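Local coordinates for succinate dehydrogenase subunit A (Mycolicibacterium smegmatis MC2 51, PDB 6LUM), which probably oxidises succinate to fumarate as the flavoprotein subunit of succinate dehydrogenase, passing the electrons to its bound FAD, at residues 467-479 with 525-539. Numbering follows the deposited sequence.
Sequences AVFRTEETLKQAL and ALNRKESRGGHARED
R470 and R537 lie side by side in a single parallel beta bridge, which ties the loop leading into helix 472-488 to the chain that returns after helix 503-527. Both segments fall in the C-terminal fumarate reductase flavoprotein region, and the chain between them is mostly helix. The firmer backbone bond runs from E538 N to R470 O (3.0 Å); the one from R470 N to A536 O is longer and weak. R537 CA also approaches R470 O, in a CA-H...O contact.

The closely packed half is inward. With CG anti to its carbonyl carbon (chi1 -50°) and the chain extended to NE, R470 runs past A536 O and lays one guanidinium face over H535 CD2, while its NH1 lies 3.4 Å from A525 CB near the guanidinium plane. An alanine here would keep the backbone bridge but is likely to leave a gap between A525 and H535. H535 NE2 in turn makes a weak bond to A525 O. Alongside, L526 enters a knobs-into-holes site made by E472, L475, K476 and L479; its CD1 meets L475 CB at 3.9 Å and its CD2 reaches L479 CD1. L475 CD1 also rests on the A525 backbone, and V522, about one turn earlier on helix 503-527, also touches L475 and L479.

The outer side is looser and charged. E472 OE1 forms a long salt bridge with R537 NH1 (3.7 Å), lying in the guanidinium plane although the two groups are turned 81° apart. D539 shares this arginine at similarly long range, and K529 NZ stays beyond salt-bridge distance of E472 OE1. At the exposed end, the aliphatic part of E538 crosses the F469 side chain at about a right angle, E538 CG lying 3.4 Å from F469 CD2.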
loop_
_atom_site.group_PDB
_atom_site.type_symbol
_atom_site.label_atom_id
_atom_site.label_comp_id
_atom_site.label_asym_id
_atom_site.label_seq_id
_atom_site.Cartn_x
_atom_site.Cartn_y
_atom_site.Cartn_z
ATOM N N ALA D 467 -34.966 45.460 -17.353
ATOM C CA ALA D 467 -33.898 45.008 -18.234
ATOM C C ALA D 467 -32.989 46.182 -18.553
ATOM O O ALA D 467 -33.068 47.213 -17.886
ATOM C CB ALA D 467 -34.453 44.397 -19.515
ATOM N N VAL D 468 -32.132 46.034 -19.561
ATOM C CA VAL D 468 -31.005 46.924 -19.829
ATOM C C VAL D 468 -31.322 48.386 -19.546
ATOM O O VAL D 468 -30.504 49.097 -18.953
ATOM C CB VAL D 468 -30.522 46.748 -21.275
ATOM C CG1 VAL D 468 -29.545 47.829 -21.630
ATOM C CG2 VAL D 468 -29.878 45.396 -21.445
ATOM N N PHE D 469 -32.503 48.851 -19.939
ATOM C CA PHE D 469 -32.932 50.214 -19.650
ATOM C C PHE D 469 -34.144 50.186 -18.733
ATOM O O PHE D 469 -35.133 49.509 -19.026
ATOM C CB PHE D 469 -33.254 50.979 -20.932
ATOM C CG PHE D 469 -32.084 51.729 -21.492
ATOM C CD1 PHE D 469 -31.557 51.395 -22.723
ATOM C CD2 PHE D 469 -31.502 52.760 -20.780
ATOM C CE1 PHE D 469 -30.477 52.081 -23.234
ATOM C CE2 PHE D 469 -30.424 53.448 -21.287
ATOM C CZ PHE D 469 -29.912 53.110 -22.515
ATOM N N ARG D 470 -34.072 50.934 -17.638
ATOM C CA ARG D 470 -35.108 50.940 -16.621
ATOM C C ARG D 470 -35.654 52.345 -16.461
ATOM O O ARG D 470 -34.946 53.324 -16.697
ATOM C CB ARG D 470 -34.571 50.433 -15.285
ATOM C CG ARG D 470 -33.842 49.130 -15.408
ATOM C CD ARG D 470 -33.037 48.817 -14.195
ATOM N NE ARG D 470 -31.937 47.931 -14.525
ATOM C CZ ARG D 470 -31.521 46.947 -13.745
ATOM N NH1 ARG D 470 -32.120 46.716 -12.596
ATOM N NH2 ARG D 470 -30.512 46.184 -14.118
ATOM N N THR D 471 -36.919 52.441 -16.082
ATOM C CA THR D 471 -37.580 53.712 -15.851
ATOM C C THR D 471 -38.443 53.567 -14.605
ATOM O O THR D 471 -38.694 52.457 -14.128
ATOM C CB THR D 471 -38.408 54.118 -17.076
ATOM O OG1 THR D 471 -37.621 53.933 -18.256
ATOM C CG2 THR D 471 -38.808 55.574 -17.009
ATOM N N GLU D 472 -38.915 54.688 -14.065
ATOM C CA GLU D 472 -39.761 54.600 -12.884
ATOM C C GLU D 472 -41.094 53.944 -13.208
ATOM O O GLU D 472 -41.571 53.095 -12.448
ATOM C CB GLU D 472 -39.981 55.982 -12.282
ATOM C CG GLU D 472 -40.788 55.939 -11.001
ATOM C CD GLU D 472 -40.400 57.026 -10.028
ATOM O OE1 GLU D 472 -39.249 57.499 -10.089
ATOM O OE2 GLU D 472 -41.248 57.404 -9.195
ATOM N N GLU D 473 -41.704 54.306 -14.337
ATOM C CA GLU D 473 -42.993 53.722 -14.687
ATOM C C GLU D 473 -42.864 52.238 -14.993
ATOM O O GLU D 473 -43.720 51.441 -14.593
ATOM C CB GLU D 473 -43.606 54.459 -15.871
ATOM C CG GLU D 473 -44.016 55.881 -15.556
ATOM C CD GLU D 473 -42.871 56.857 -15.692
ATOM O OE1 GLU D 473 -41.781 56.434 -16.125
ATOM O OE2 GLU D 473 -43.058 58.045 -15.359
ATOM N N THR D 474 -41.795 51.842 -15.682
ATOM C CA THR D 474 -41.616 50.426 -15.972
ATOM C C THR D 474 -41.344 49.639 -14.702
ATOM O O THR D 474 -41.851 48.527 -14.537
ATOM C CB THR D 474 -40.481 50.218 -16.961
ATOM O OG1 THR D 474 -39.242 50.541 -16.330
ATOM C CG2 THR D 474 -40.669 51.108 -18.162
ATOM N N LEU D 475 -40.550 50.194 -13.787
ATOM C CA LEU D 475 -40.282 49.474 -12.550
ATOM C C LEU D 475 -41.528 49.365 -11.682
ATOM O O LEU D 475 -41.742 48.336 -11.037
ATOM C CB LEU D 475 -39.144 50.144 -11.795
ATOM C CG LEU D 475 -37.775 49.881 -12.411
ATOM C CD1 LEU D 475 -36.749 50.773 -11.792
ATOM C CD2 LEU D 475 -37.386 48.441 -12.237
ATOM N N LYS D 476 -42.383 50.388 -11.677
ATOM C CA LYS D 476 -43.636 50.271 -10.941
ATOM C C LYS D 476 -44.556 49.238 -11.580
ATOM O O LYS D 476 -45.222 48.465 -10.876
ATOM C CB LYS D 476 -44.322 51.630 -10.861
ATOM C CG LYS D 476 -43.541 52.641 -10.055
ATOM C CD LYS D 476 -44.434 53.715 -9.483
ATOM C CE LYS D 476 -43.699 54.498 -8.417
ATOM N NZ LYS D 476 -43.044 53.588 -7.444
ATOM N N GLN D 477 -44.610 49.216 -12.914
ATOM C CA GLN D 477 -45.380 48.191 -13.607
ATOM C C GLN D 477 -44.896 46.799 -13.233
ATOM O O GLN D 477 -45.698 45.901 -12.959
ATOM C CB GLN D 477 -45.284 48.404 -15.114
ATOM C CG GLN D 477 -46.007 47.362 -15.927
ATOM C CD GLN D 477 -47.502 47.535 -15.875
ATOM O OE1 GLN D 477 -48.002 48.594 -15.503
ATOM N NE2 GLN D 477 -48.230 46.496 -16.251
ATOM N N ALA D 478 -43.578 46.602 -13.215
ATOM C CA ALA D 478 -43.044 45.302 -12.840
ATOM C C ALA D 478 -43.349 44.968 -11.389
ATOM O O ALA D 478 -43.546 43.798 -11.057
ATOM C CB ALA D 478 -41.542 45.251 -13.096
ATOM N N LEU D 479 -43.407 45.970 -10.513
ATOM C CA LEU D 479 -43.779 45.701 -9.126
ATOM C C LEU D 479 -45.213 45.200 -9.023
ATOM O O LEU D 479 -45.493 44.230 -8.306
ATOM C CB LEU D 479 -43.597 46.947 -8.270
ATOM C CG LEU D 479 -42.347 46.948 -7.401
ATOM C CD1 LEU D 479 -42.303 48.206 -6.571
ATOM C CD2 LEU D 479 -42.330 45.721 -6.523
ATOM N N ALA D 525 -33.567 48.492 -7.702
ATOM C CA ALA D 525 -33.406 49.298 -8.904
ATOM C C ALA D 525 -34.337 50.493 -8.931
ATOM O O ALA D 525 -34.042 51.473 -9.616
ATOM C CB ALA D 525 -33.641 48.446 -10.143
ATOM N N LEU D 526 -35.462 50.430 -8.228
ATOM C CA LEU D 526 -36.330 51.591 -8.126
ATOM C C LEU D 526 -35.811 52.578 -7.099
ATOM O O LEU D 526 -36.075 53.777 -7.201
ATOM C CB LEU D 526 -37.745 51.149 -7.771
ATOM C CG LEU D 526 -38.852 52.189 -7.812
ATOM C CD1 LEU D 526 -38.774 52.971 -9.091
ATOM C CD2 LEU D 526 -40.186 51.498 -7.695
ATOM N N ASN D 527 -35.075 52.089 -6.104
ATOM C CA ASN D 527 -34.466 52.981 -5.126
ATOM C C ASN D 527 -33.312 53.766 -5.733
ATOM O O ASN D 527 -33.256 54.991 -5.608
ATOM C CB ASN D 527 -33.991 52.172 -3.923
ATOM C CG ASN D 527 -33.303 53.019 -2.890
ATOM O OD1 ASN D 527 -33.496 54.231 -2.827
ATOM N ND2 ASN D 527 -32.487 52.384 -2.068
ATOM N N ARG D 528 -32.377 53.081 -6.386
ATOM C CA ARG D 528 -31.162 53.742 -6.864
ATOM C C ARG D 528 -31.480 54.626 -8.065
ATOM O O ARG D 528 -31.648 54.140 -9.180
ATOM C CB ARG D 528 -30.101 52.711 -7.217
ATOM C CG ARG D 528 -28.759 53.325 -7.491
ATOM C CD ARG D 528 -27.716 52.295 -7.824
ATOM N NE ARG D 528 -27.297 51.553 -6.648
ATOM C CZ ARG D 528 -26.416 51.998 -5.765
ATOM N NH1 ARG D 528 -25.868 53.187 -5.923
ATOM N NH2 ARG D 528 -26.086 51.256 -4.725
ATOM N N LYS D 529 -31.534 55.936 -7.847
ATOM C CA LYS D 529 -31.867 56.897 -8.901
ATOM C C LYS D 529 -30.605 57.474 -9.537
ATOM O O LYS D 529 -30.334 58.669 -9.469
ATOM C CB LYS D 529 -32.737 58.014 -8.340
ATOM C CG LYS D 529 -33.803 57.568 -7.377
ATOM C CD LYS D 529 -34.591 58.756 -6.869
ATOM C CE LYS D 529 -35.786 58.310 -6.060
ATOM N NZ LYS D 529 -36.649 57.388 -6.838
ATOM N N GLU D 530 -29.830 56.609 -10.178
ATOM C CA GLU D 530 -28.625 57.029 -10.878
ATOM C C GLU D 530 -28.394 56.063 -12.030
ATOM O O GLU D 530 -29.263 55.258 -12.367
ATOM C CB GLU D 530 -27.429 57.083 -9.925
ATOM C CG GLU D 530 -26.978 55.727 -9.453
ATOM C CD GLU D 530 -25.634 55.769 -8.786
ATOM O OE1 GLU D 530 -25.097 56.875 -8.610
ATOM O OE2 GLU D 530 -25.110 54.695 -8.436
ATOM N N SER D 531 -27.218 56.138 -12.642
ATOM C CA SER D 531 -26.882 55.245 -13.748
ATOM C C SER D 531 -25.427 54.821 -13.591
ATOM O O SER D 531 -24.527 55.449 -14.149
ATOM C CB SER D 531 -27.124 55.933 -15.077
ATOM O OG SER D 531 -28.480 56.305 -15.195
ATOM N N ARG D 532 -25.203 53.734 -12.867
ATOM C CA ARG D 532 -23.857 53.271 -12.568
ATOM C C ARG D 532 -23.707 51.829 -13.013
ATOM O O ARG D 532 -24.462 50.962 -12.572
ATOM C CB ARG D 532 -23.554 53.401 -11.080
ATOM C CG ARG D 532 -22.199 52.859 -10.689
ATOM C CD ARG D 532 -22.037 52.847 -9.197
ATOM N NE ARG D 532 -22.458 54.115 -8.629
ATOM C CZ ARG D 532 -21.643 55.142 -8.444
ATOM N NH1 ARG D 532 -20.370 55.033 -8.775
ATOM N NH2 ARG D 532 -22.098 56.270 -7.923
ATOM N N GLY D 533 -22.734 51.577 -13.877
ATOM C CA GLY D 533 -22.389 50.207 -14.213
ATOM C C GLY D 533 -23.498 49.513 -14.972
ATOM O O GLY D 533 -23.977 50.001 -15.999
ATOM N N GLY D 534 -23.911 48.352 -14.465
ATOM C CA GLY D 534 -24.953 47.578 -15.113
ATOM C C GLY D 534 -26.341 48.160 -14.969
ATOM O O GLY D 534 -27.214 47.859 -15.785
ATOM N N HIS D 535 -26.562 48.988 -13.957
ATOM C CA HIS D 535 -27.869 49.575 -13.699
ATOM C C HIS D 535 -27.949 50.922 -14.399
ATOM O O HIS D 535 -27.327 51.891 -13.965
ATOM C CB HIS D 535 -28.094 49.714 -12.198
ATOM C CG HIS D 535 -29.230 50.610 -11.836
ATOM N ND1 HIS D 535 -29.067 51.954 -11.601
ATOM C CD2 HIS D 535 -30.544 50.355 -11.659
ATOM C CE1 HIS D 535 -30.234 52.492 -11.304
ATOM N NE2 HIS D 535 -31.148 51.543 -11.333
ATOM N N ALA D 536 -28.711 50.988 -15.479
ATOM C CA ALA D 536 -28.941 52.226 -16.203
ATOM C C ALA D 536 -30.393 52.641 -16.054
ATOM O O ALA D 536 -31.286 51.795 -16.033
ATOM C CB ALA D 536 -28.602 52.071 -17.682
ATOM N N ARG D 537 -30.628 53.943 -15.955
ATOM C CA ARG D 537 -31.980 54.464 -15.812
ATOM C C ARG D 537 -32.149 55.652 -16.740
ATOM O O ARG D 537 -31.394 56.622 -16.652
ATOM C CB ARG D 537 -32.271 54.863 -14.367
ATOM C CG ARG D 537 -32.582 53.682 -13.491
ATOM C CD ARG D 537 -33.297 54.081 -12.234
ATOM N NE ARG D 537 -34.427 54.954 -12.495
ATOM C CZ ARG D 537 -35.378 55.207 -11.610
ATOM N NH1 ARG D 537 -36.372 56.017 -11.917
ATOM N NH2 ARG D 537 -35.334 54.648 -10.415
ATOM N N GLU D 538 -33.142 55.571 -17.627
ATOM C CA GLU D 538 -33.434 56.674 -18.530
ATOM C C GLU D 538 -33.957 57.897 -17.797
ATOM O O GLU D 538 -33.955 58.992 -18.367
ATOM C CB GLU D 538 -34.456 56.243 -19.576
ATOM C CG GLU D 538 -34.085 54.994 -20.333
ATOM C CD GLU D 538 -35.147 54.597 -21.334
ATOM O OE1 GLU D 538 -35.971 53.716 -21.011
ATOM O OE2 GLU D 538 -35.165 55.170 -22.443
ATOM N N ASP D 539 -34.417 57.738 -16.559
ATOM C CA ASP D 539 -34.945 58.879 -15.826
ATOM C C ASP D 539 -33.830 59.742 -15.247
ATOM O O ASP D 539 -33.980 60.966 -15.156
ATOM C CB ASP D 539 -35.880 58.394 -14.723
ATOM C CG ASP D 539 -36.943 59.408 -14.377
ATOM O OD1 ASP D 539 -36.824 60.570 -14.819
ATOM O OD2 ASP D 539 -37.907 59.043 -13.675
#